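Local atomic coordinates of 2-polyprenyl-6-methoxyphenol hydroxylase-like FAD-dependent oxidoreductase (Streptomyces sp. NRRL 11266, PDB entry 6UI5), a protein that binds flavin-adenine dinucleotide and is an FAD-dependent oxidoreductase related to the aromatic-ring hydroxylases. Residues R406-T414 with V454-L462. Residues are numbered along the deposited sequence; the frame is centred on the assembly and turned at random.
Sequences RLPKVQIKT and VRAQPVPDL
I412 packs against three residues of 454-462 at one end of a dense apolar row. Its CG1 lies between the backbone N and the carbonyl carbon (chi1 65°), and the turn about the CB-CG1 bond then takes CD1 to V454 CG1 at 3.9 Å and also to the methyl of A456, while the other branch, CG2, meets V459 CG2 at 4.0 Å. The side chains of I412 and V454 cross at about a right angle. V459 is shared: its CG1 stands anti to the backbone N and turns to V410, whose CG2 also touches L462 CD1 at 4.0 Å, these two side chains meeting tip to tip. The second methyl of L462, CD2, reaches L407 CD2 at 3.9 Å; L407 in turn lies on L466 and L468 of strand 465-468. Both segments fall in the C-terminal region of aromatic-ring hydroxylases, a family of the thioredoxin clan. Strand 411-414, paired with 417-420 as a hairpin, here packs beside the end of 451-455, an outermost strand of the mixed sheet, and the chain that leaves it. A type II turn from V459 to L462, closed by L462 N to V459 O, brings both apolar residues round to the same partner, V410. Toward solvent, the contact thins to backbone polar links near K413 and Q457, whose long side chains run off from the interface. Q457 N donates to K413 O over 3.3 Å, a bent bond (138° at the hydrogen) with the donor tilted 17° from the carbonyl plane. A water accepts from K413 N and donates to Q457 O at 2.8 Å, bridging the two backbones.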
# COMPACT_ATOMS: atom_id res chain seq x y z
N ARG A 406 -21.11 -12.53 6.39
CA ARG A 406 -21.67 -13.20 7.55
C ARG A 406 -21.76 -12.20 8.70
O ARG A 406 -20.88 -11.36 8.89
CB ARG A 406 -20.82 -14.43 7.93
CG ARG A 406 -20.92 -15.63 6.92
CD ARG A 406 -19.88 -16.71 7.24
NE ARG A 406 -18.73 -16.02 7.78
CZ ARG A 406 -17.64 -15.76 7.09
NH1 ARG A 406 -17.53 -16.21 5.84
NH2 ARG A 406 -16.65 -15.07 7.65
N LEU A 407 -22.83 -12.31 9.47
CA LEU A 407 -23.12 -11.37 10.54
C LEU A 407 -22.10 -11.43 11.68
O LEU A 407 -21.38 -12.43 11.86
CB LEU A 407 -24.51 -11.66 11.08
CG LEU A 407 -25.62 -11.21 10.15
CD1 LEU A 407 -26.92 -11.78 10.69
CD2 LEU A 407 -25.66 -9.67 10.13
N PRO A 408 -22.04 -10.37 12.50
CA PRO A 408 -21.17 -10.38 13.69
C PRO A 408 -21.68 -11.28 14.80
O PRO A 408 -22.85 -11.68 14.86
CB PRO A 408 -21.16 -8.91 14.14
CG PRO A 408 -21.69 -8.13 12.97
CD PRO A 408 -22.63 -9.04 12.26
N LYS A 409 -20.76 -11.59 15.73
CA LYS A 409 -21.06 -12.56 16.78
C LYS A 409 -21.99 -11.92 17.80
O LYS A 409 -21.54 -11.29 18.76
CB LYS A 409 -19.77 -13.07 17.43
CG LYS A 409 -19.98 -13.97 18.65
CD LYS A 409 -18.74 -14.77 19.02
CE LYS A 409 -18.69 -16.10 18.27
NZ LYS A 409 -18.33 -17.25 19.18
N VAL A 410 -23.29 -12.03 17.58
CA VAL A 410 -24.26 -11.42 18.49
C VAL A 410 -25.18 -12.51 18.98
O VAL A 410 -25.45 -13.49 18.28
CB VAL A 410 -25.07 -10.26 17.85
CG1 VAL A 410 -24.19 -9.03 17.63
CG2 VAL A 410 -25.74 -10.69 16.54
N GLN A 411 -25.68 -12.32 20.19
CA GLN A 411 -26.77 -13.13 20.70
C GLN A 411 -28.07 -12.78 19.99
O GLN A 411 -28.38 -11.60 19.77
CB GLN A 411 -26.94 -12.91 22.20
CG GLN A 411 -25.88 -13.56 23.02
CD GLN A 411 -25.92 -15.05 22.85
OE1 GLN A 411 -25.26 -15.60 21.97
NE2 GLN A 411 -26.73 -15.72 23.67
N ILE A 412 -28.86 -13.79 19.65
CA ILE A 412 -30.24 -13.54 19.29
C ILE A 412 -31.12 -14.40 20.18
O ILE A 412 -30.91 -15.61 20.30
CB ILE A 412 -30.51 -13.77 17.79
CG1 ILE A 412 -30.31 -15.21 17.42
CG2 ILE A 412 -29.64 -12.86 16.92
CD1 ILE A 412 -31.58 -15.90 17.30
N LYS A 413 -32.12 -13.77 20.81
CA LYS A 413 -32.93 -14.41 21.83
C LYS A 413 -34.28 -14.81 21.25
O LYS A 413 -35.04 -13.96 20.79
CB LYS A 413 -33.09 -13.47 23.02
CG LYS A 413 -31.78 -12.90 23.53
CD LYS A 413 -32.06 -11.87 24.61
CE LYS A 413 -30.82 -11.52 25.42
NZ LYS A 413 -29.74 -10.89 24.58
N THR A 414 -34.58 -16.10 21.29
CA THR A 414 -35.82 -16.66 20.80
C THR A 414 -36.72 -16.98 21.99
O THR A 414 -36.26 -17.02 23.14
CB THR A 414 -35.51 -17.90 19.93
OG1 THR A 414 -35.02 -17.47 18.64
CG2 THR A 414 -36.69 -18.82 19.72
N VAL A 454 -36.63 -17.16 11.64
CA VAL A 454 -36.23 -17.10 13.04
C VAL A 454 -36.72 -15.75 13.60
O VAL A 454 -36.30 -14.69 13.12
CB VAL A 454 -34.71 -17.25 13.19
CG1 VAL A 454 -34.25 -16.92 14.61
CG2 VAL A 454 -34.22 -18.68 12.72
N ARG A 455 -37.62 -15.81 14.59
CA ARG A 455 -38.20 -14.63 15.23
C ARG A 455 -37.46 -14.36 16.54
O ARG A 455 -37.51 -15.16 17.47
CB ARG A 455 -39.68 -14.83 15.54
CG ARG A 455 -40.50 -15.48 14.45
CD ARG A 455 -40.92 -14.47 13.38
NE ARG A 455 -41.90 -15.08 12.48
CZ ARG A 455 -42.48 -14.46 11.46
NH1 ARG A 455 -42.18 -13.18 11.20
NH2 ARG A 455 -43.36 -15.11 10.71
N ALA A 456 -36.80 -13.22 16.60
CA ALA A 456 -35.93 -12.92 17.73
C ALA A 456 -36.13 -11.47 18.17
O ALA A 456 -36.88 -10.69 17.55
CB ALA A 456 -34.46 -13.17 17.37
N GLN A 457 -35.42 -11.12 19.22
CA GLN A 457 -35.47 -9.81 19.80
C GLN A 457 -34.56 -8.85 19.04
O GLN A 457 -33.63 -9.28 18.37
CB GLN A 457 -35.11 -9.88 21.27
CG GLN A 457 -36.21 -10.67 21.98
CD GLN A 457 -37.46 -9.80 22.11
OE1 GLN A 457 -37.39 -8.71 22.67
NE2 GLN A 457 -38.58 -10.26 21.56
N PRO A 458 -34.89 -7.56 19.04
CA PRO A 458 -34.06 -6.60 18.31
C PRO A 458 -32.63 -6.64 18.82
O PRO A 458 -32.37 -6.83 20.00
CB PRO A 458 -34.74 -5.25 18.58
CG PRO A 458 -35.57 -5.47 19.78
CD PRO A 458 -36.04 -6.89 19.69
N VAL A 459 -31.69 -6.48 17.90
CA VAL A 459 -30.27 -6.57 18.20
C VAL A 459 -29.65 -5.21 17.92
O VAL A 459 -29.80 -4.69 16.81
CB VAL A 459 -29.57 -7.67 17.37
CG1 VAL A 459 -28.04 -7.61 17.54
CG2 VAL A 459 -30.16 -9.03 17.74
N PRO A 460 -28.98 -4.59 18.88
CA PRO A 460 -28.39 -3.26 18.65
C PRO A 460 -27.41 -3.28 17.49
O PRO A 460 -26.54 -4.16 17.40
CB PRO A 460 -27.68 -2.95 19.97
CG PRO A 460 -28.41 -3.79 20.99
CD PRO A 460 -28.78 -5.05 20.26
N ASP A 461 -27.58 -2.32 16.59
CA ASP A 461 -26.72 -2.06 15.44
C ASP A 461 -26.91 -3.06 14.31
O ASP A 461 -26.04 -3.21 13.46
CB ASP A 461 -25.25 -1.98 15.83
CG ASP A 461 -24.92 -0.67 16.51
OD1 ASP A 461 -25.21 0.39 15.91
OD2 ASP A 461 -24.40 -0.71 17.65
N LEU A 462 -28.04 -3.74 14.29
CA LEU A 462 -28.49 -4.57 13.19
C LEU A 462 -29.89 -4.14 12.77
O LEU A 462 -30.71 -3.73 13.62
CB LEU A 462 -28.51 -6.05 13.60
CG LEU A 462 -27.17 -6.79 13.67
CD1 LEU A 462 -27.45 -8.27 13.85
CD2 LEU A 462 -26.30 -6.54 12.44
O HOH W 1 -32.37 -11.35 19.82